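Local coordinates for protein trehalose monomycolate exporter MmpL3 (Mycobacterium tuberculosis, PDB 7NVH) that probably exports trehalose monomycolate, a mycolic acid carrier for the cell envelope, across the inner membrane as an RND-type transporter, at residues L163-L173 with Y426-Q437. Numbering follows the deposited sequence.
Sequences LAGLQPVAEAL and YLPPTNSVRQAQ. With AV0 (Lauryl Maltose Neopentyl Glycol), chain B.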
loop_
_atom_site.group_PDB
_atom_site.type_symbol
_atom_site.label_atom_id
_atom_site.label_comp_id
_atom_site.label_asym_id
_atom_site.label_seq_id
_atom_site.Cartn_x
_atom_site.Cartn_y
_atom_site.Cartn_z
ATOM N N LEU A 163 6.531 17.582 21.994
ATOM C CA LEU A 163 7.480 16.604 21.490
ATOM C C LEU A 163 7.522 16.622 19.970
ATOM O O LEU A 163 6.489 16.731 19.306
ATOM C CB LEU A 163 7.122 15.204 21.986
ATOM C CG LEU A 163 6.642 15.117 23.433
ATOM C CD1 LEU A 163 6.196 13.704 23.755
ATOM C CD2 LEU A 163 7.734 15.564 24.384
ATOM N N ALA A 164 8.731 16.517 19.430
ATOM C CA ALA A 164 8.944 16.437 17.995
ATOM C C ALA A 164 10.174 15.582 17.750
ATOM O O ALA A 164 10.866 15.174 18.684
ATOM C CB ALA A 164 9.105 17.825 17.372
ATOM N N GLY A 165 10.438 15.301 16.482
ATOM C CA GLY A 165 11.617 14.537 16.135
ATOM C C GLY A 165 11.305 13.307 15.315
ATOM O O GLY A 165 10.194 13.162 14.801
ATOM N N LEU A 166 12.277 12.411 15.189
ATOM C CA LEU A 166 12.098 11.208 14.391
ATOM C C LEU A 166 11.102 10.238 15.001
ATOM O O LEU A 166 10.304 9.643 14.270
ATOM C CB LEU A 166 13.440 10.498 14.203
ATOM C CG LEU A 166 14.379 11.094 13.158
ATOM C CD1 LEU A 166 15.822 10.802 13.520
ATOM C CD2 LEU A 166 14.054 10.557 11.779
ATOM N N GLN A 167 11.129 10.063 16.318
ATOM C CA GLN A 167 10.303 9.056 16.970
ATOM C C GLN A 167 8.861 9.508 17.190
ATOM O O GLN A 167 7.948 8.704 16.979
ATOM C CB GLN A 167 10.940 8.626 18.292
ATOM C CG GLN A 167 12.368 8.143 18.141
ATOM C CD GLN A 167 12.510 7.051 17.101
ATOM O OE1 GLN A 167 11.623 6.217 16.933
ATOM N NE2 GLN A 167 13.631 7.053 16.392
ATOM N N PRO A 168 8.592 10.739 17.643
ATOM C CA PRO A 168 7.186 11.172 17.692
ATOM C C PRO A 168 6.505 11.142 16.336
ATOM O O PRO A 168 5.342 10.730 16.235
ATOM C CB PRO A 168 7.288 12.595 18.252
ATOM C CG PRO A 168 8.499 12.561 19.084
ATOM C CD PRO A 168 9.467 11.718 18.313
ATOM N N VAL A 169 7.214 11.536 15.277
ATOM C CA VAL A 169 6.625 11.512 13.944
ATOM C C VAL A 169 6.406 10.078 13.481
ATOM O O VAL A 169 5.383 9.762 12.865
ATOM C CB VAL A 169 7.503 12.301 12.958
ATOM C CG1 VAL A 169 7.046 12.054 11.535
ATOM C CG2 VAL A 169 7.446 13.780 13.278
ATOM N N ALA A 170 7.359 9.190 13.765
ATOM C CA ALA A 170 7.185 7.785 13.411
ATOM C C ALA A 170 6.007 7.170 14.154
ATOM O O ALA A 170 5.237 6.395 13.577
ATOM C CB ALA A 170 8.465 7.005 13.699
ATOM N N GLU A 171 5.855 7.498 15.438
ATOM C CA GLU A 171 4.723 6.994 16.206
ATOM C C GLU A 171 3.408 7.516 15.649
ATOM O O GLU A 171 2.420 6.776 15.576
ATOM C CB GLU A 171 4.871 7.383 17.674
ATOM C CG GLU A 171 3.792 6.813 18.571
ATOM C CD GLU A 171 3.603 7.623 19.836
ATOM O OE1 GLU A 171 3.140 7.054 20.846
ATOM O OE2 GLU A 171 3.911 8.833 19.818
ATOM N N ALA A 172 3.369 8.791 15.262
ATOM C CA ALA A 172 2.157 9.337 14.662
ATOM C C ALA A 172 1.842 8.652 13.339
ATOM O O ALA A 172 0.680 8.347 13.051
ATOM C CB ALA A 172 2.301 10.845 14.467
ATOM N N LEU A 173 2.864 8.403 12.520
ATOM C CA LEU A 173 2.667 7.751 11.233
ATOM C C LEU A 173 2.192 6.311 11.365
ATOM O O LEU A 173 1.284 5.905 10.634
ATOM C CB LEU A 173 3.961 7.786 10.419
ATOM C CG LEU A 173 4.338 9.124 9.788
ATOM C CD1 LEU A 173 5.775 9.094 9.302
ATOM C CD2 LEU A 173 3.398 9.467 8.651
ATOM N N TYR A 426 3.116 13.806 5.715
ATOM C CA TYR A 426 2.155 12.793 5.307
ATOM C C TYR A 426 0.993 12.671 6.280
ATOM O O TYR A 426 0.113 11.829 6.072
ATOM C CB TYR A 426 2.852 11.441 5.147
ATOM C CG TYR A 426 3.525 11.269 3.806
ATOM C CD1 TYR A 426 4.093 12.350 3.150
ATOM C CD2 TYR A 426 3.590 10.029 3.196
ATOM C CE1 TYR A 426 4.707 12.200 1.926
ATOM C CE2 TYR A 426 4.201 9.870 1.971
ATOM C CZ TYR A 426 4.758 10.957 1.342
ATOM O OH TYR A 426 5.369 10.803 0.121
ATOM N N LEU A 427 0.973 13.467 7.312
ATOM C CA LEU A 427 -0.028 13.647 8.345
ATOM C C LEU A 427 -0.889 14.864 8.033
ATOM O O LEU A 427 -0.432 15.797 7.367
ATOM C CB LEU A 427 0.645 13.829 9.707
ATOM C CG LEU A 427 1.398 12.608 10.232
ATOM C CD1 LEU A 427 2.267 12.987 11.414
ATOM C CD2 LEU A 427 0.426 11.508 10.611
ATOM N N PRO A 428 -2.142 14.893 8.484
ATOM C CA PRO A 428 -2.990 16.039 8.185
ATOM C C PRO A 428 -2.448 17.288 8.848
ATOM O O PRO A 428 -1.787 17.217 9.900
ATOM C CB PRO A 428 -4.349 15.632 8.771
ATOM C CG PRO A 428 -4.012 14.675 9.842
ATOM C CD PRO A 428 -2.836 13.908 9.329
ATOM N N PRO A 429 -2.698 18.462 8.262
ATOM C CA PRO A 429 -2.145 19.704 8.828
ATOM C C PRO A 429 -2.644 20.032 10.225
ATOM O O PRO A 429 -2.179 21.017 10.808
ATOM C CB PRO A 429 -2.587 20.773 7.819
ATOM C CG PRO A 429 -2.856 20.017 6.561
ATOM C CD PRO A 429 -3.415 18.706 7.003
ATOM N N THR A 430 -3.570 19.250 10.778
ATOM C CA THR A 430 -4.099 19.473 12.117
ATOM C C THR A 430 -3.752 18.320 13.052
ATOM O O THR A 430 -4.502 18.020 13.983
ATOM C CB THR A 430 -5.611 19.681 12.068
ATOM O OG1 THR A 430 -6.240 18.495 11.570
ATOM C CG2 THR A 430 -5.954 20.843 11.154
ATOM N N ASN A 431 -2.613 17.668 12.820
ATOM C CA ASN A 431 -2.280 16.450 13.549
ATOM C C ASN A 431 -1.814 16.701 14.975
ATOM O O ASN A 431 -1.838 15.766 15.783
ATOM C CB ASN A 431 -1.203 15.668 12.801
ATOM C CG ASN A 431 -1.123 14.229 13.247
ATOM O OD1 ASN A 431 -0.055 13.737 13.599
ATOM N ND2 ASN A 431 -2.258 13.546 13.241
ATOM N N SER A 432 -1.362 17.918 15.289
ATOM C CA SER A 432 -0.858 18.298 16.608
ATOM C C SER A 432 0.501 17.669 16.892
ATOM O O SER A 432 1.131 17.973 17.909
ATOM C CB SER A 432 -1.852 17.933 17.715
ATOM O OG SER A 432 -1.640 16.606 18.158
ATOM N N VAL A 433 0.956 16.790 16.004
ATOM C CA VAL A 433 2.336 16.336 15.979
ATOM C C VAL A 433 3.088 16.926 14.796
ATOM O O VAL A 433 4.219 17.396 14.943
ATOM C CB VAL A 433 2.412 14.794 15.962
ATOM C CG1 VAL A 433 3.854 14.340 16.020
ATOM C CG2 VAL A 433 1.622 14.217 17.117
ATOM N N ARG A 434 2.466 16.916 13.617
ATOM C CA ARG A 434 2.993 17.683 12.498
ATOM C C ARG A 434 3.071 19.161 12.848
ATOM O O ARG A 434 4.014 19.850 12.447
ATOM C CB ARG A 434 2.124 17.472 11.261
ATOM C CG ARG A 434 2.478 18.393 10.119
ATOM C CD ARG A 434 1.691 18.086 8.868
ATOM N NE ARG A 434 1.885 19.123 7.864
ATOM C CZ ARG A 434 1.408 19.063 6.629
ATOM N NH1 ARG A 434 1.632 20.055 5.781
ATOM N NH2 ARG A 434 0.711 18.006 6.238
ATOM N N GLN A 435 2.090 19.665 13.598
ATOM C CA GLN A 435 2.145 21.050 14.050
ATOM C C GLN A 435 3.345 21.283 14.956
ATOM O O GLN A 435 4.027 22.307 14.845
ATOM C CB GLN A 435 0.851 21.416 14.774
ATOM C CG GLN A 435 -0.362 21.507 13.875
ATOM C CD GLN A 435 -1.587 21.994 14.613
ATOM O OE1 GLN A 435 -1.537 22.260 15.812
ATOM N NE2 GLN A 435 -2.699 22.115 13.900
ATOM N N ALA A 436 3.619 20.341 15.861
ATOM C CA ALA A 436 4.776 20.472 16.740
ATOM C C ALA A 436 6.073 20.466 15.943
ATOM O O ALA A 436 6.978 21.266 16.202
ATOM C CB ALA A 436 4.774 19.350 17.776
ATOM N N GLN A 437 6.178 19.570 14.959
ATOM C CA GLN A 437 7.387 19.519 14.144
ATOM C C GLN A 437 7.559 20.788 13.316
ATOM O O GLN A 437 8.678 21.294 13.171
ATOM C CB GLN A 437 7.362 18.290 13.239
ATOM C CG GLN A 437 8.588 18.169 12.363
ATOM C CD GLN A 437 9.723 17.451 13.054
ATOM O OE1 GLN A 437 9.615 16.272 13.382
ATOM N NE2 GLN A 437 10.818 18.161 13.286
HETATM C C1 AV0 B . 13.791 5.647 8.308
HETATM O O1 AV0 B . 12.740 6.480 7.954
HETATM C C2 AV0 B . 13.551 4.245 7.784
HETATM O O2 AV0 B . 12.346 3.738 8.358
HETATM C C3 AV0 B . 14.684 3.330 8.139
HETATM O O3 AV0 B . 14.475 2.077 7.429
HETATM C C4 AV0 B . 16.029 3.872 7.792
HETATM O O4 AV0 B . 17.056 3.134 8.548
HETATM C C5 AV0 B . 16.213 5.354 8.128
HETATM O O5 AV0 B . 15.051 6.196 7.750
HETATM C C6 AV0 B . 17.419 5.864 7.410
HETATM O O6 AV0 B . 17.073 7.024 6.695
HETATM C CAA AV0 B . 2.175 2.868 8.464
HETATM C CAB AV0 B . 15.716 16.806 14.720
HETATM O OAI AV0 B . 15.770 0.757 5.380
HETATM O OAJ AV0 B . 15.470 19.184 5.945
HETATM O OAL AV0 B . 11.404 13.198 2.249
HETATM O OAN AV0 B . 15.041 14.910 6.428
HETATM O OAP AV0 B . 14.006 13.080 8.291
HETATM O OAQ AV0 B . 20.441 1.754 5.509
HETATM O OAR AV0 B . 14.485 19.069 2.709
HETATM O OAS AV0 B . 18.988 -0.602 7.865
HETATM O OAT AV0 B . 12.176 18.023 1.332
HETATM O OAU AV0 B . 19.815 2.950 8.074
HETATM O OAV AV0 B . 11.350 15.536 2.292
HETATM C CAW AV0 B . 3.488 3.461 8.942
HETATM C CAX AV0 B . 14.233 16.548 14.307
HETATM C CAY AV0 B . 4.646 2.747 8.264
HETATM C CAZ AV0 B . 14.191 15.571 13.099
HETATM C CBA AV0 B . 5.930 3.550 8.475
HETATM C CBB AV0 B . 12.721 15.381 12.659
HETATM C CBC AV0 B . 5.697 5.007 8.035
HETATM C CBD AV0 B . 12.656 14.535 11.348
HETATM C CBE AV0 B . 7.071 5.737 7.894
HETATM C CBF AV0 B . 11.231 13.966 11.193
HETATM C CBG AV0 B . 7.875 5.638 9.261
HETATM C CBH AV0 B . 11.172 13.020 9.934
HETATM C CBI AV0 B . 9.418 5.723 8.959
HETATM C CBJ AV0 B . 10.372 11.735 10.301
HETATM C CBK AV0 B . 9.941 7.205 9.218
HETATM C CBL AV0 B . 10.388 10.737 9.091
HETATM C CBM AV0 B . 17.071 0.231 5.509
HETATM C CBN AV0 B . 14.094 19.082 5.666
HETATM C CBP AV0 B . 12.542 12.677 2.896
HETATM C CBQ AV0 B . 10.415 7.859 7.854
HETATM C CBR AV0 B . 11.468 9.634 9.363
HETATM C CBS AV0 B . 12.978 7.846 8.337
HETATM C CBT AV0 B . 11.977 9.688 6.824
HETATM O OBV AV0 B . 12.914 10.719 7.193
HETATM O OBX AV0 B . 12.525 11.753 5.124
HETATM O OBY AV0 B . 17.556 2.451 6.356
HETATM O OBZ AV0 B . 12.881 17.004 5.359
HETATM O OCB AV0 B . 13.540 15.203 4.037
HETATM C CCC AV0 B . 18.068 1.349 5.512
HETATM C CCD AV0 B . 13.846 17.914 4.731
HETATM C CCF AV0 B . 12.487 13.017 4.367
HETATM C CCH AV0 B . 13.821 14.128 6.175
HETATM C CCJ AV0 B . 12.718 11.950 6.572
HETATM C CCL AV0 B . 13.929 12.843 6.871
HETATM C CCM AV0 B . 11.693 8.754 8.099
HETATM C CCN AV0 B . 19.434 0.830 5.972
HETATM C CCO AV0 B . 13.367 18.454 3.382
HETATM C CCQ AV0 B . 13.664 13.934 4.706
HETATM C CCR AV0 B . 17.584 2.089 7.781
HETATM C CCS AV0 B . 12.441 15.935 4.435
HETATM C CCT AV0 B . 19.593 0.671 7.439
HETATM C CCU AV0 B . 12.811 17.392 2.497
HETATM C CCV AV0 B . 19.003 1.777 8.234
HETATM C CCW AV0 B . 11.822 16.569 3.191
#
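Val433 CG1 points at the groove that helix 166-173 offers between Pro168 and Ala172: it lies 3.9 Å from Pro168 O and 4.1 Å from Ala172 CB, one helical turn further on. With chi1 at -177° this branch stands anti to the backbone N, which sends it across to the helix. The methyl of Ala172 is the complementary bump, received by Leu427 CD1 at 3.7 Å and by Asn431 OD1. Leu427 also meets Leu173, whose CD2 branch lies 4.0 Å from Leu427 CG and close to Tyr426 CB, the two leucine side chains crossing at a slant; the Tyr426 hydroxyl turns elsewhere, to Thr623. Helix 166-173 follows strand 162-164, an outermost strand of a four-stranded antiparallel sheet in this RND-permease fold. The contact brings it, from the first MMPL-family region, against the start of helix 434-443 in the second. Ala436 CB abuts Leu163 O, while Ala164 CB faces Gln437 CA at 4.0 Å. Gln437, bent at chi2 (86°), folds its amide toward Gly165 at the N-cap; the Gly165 N to Gln437 OE1 bond is weak, 3.4 Å with an N-H...O angle of 146°. Lauryl maltose neopentyl glycol lies against this junction: one alkyl chain passes the Gln437 amide and reaches Val169 CG1, whereas the other runs along Leu173, whose CD1 is 3.9 Å from the ligand's CBE.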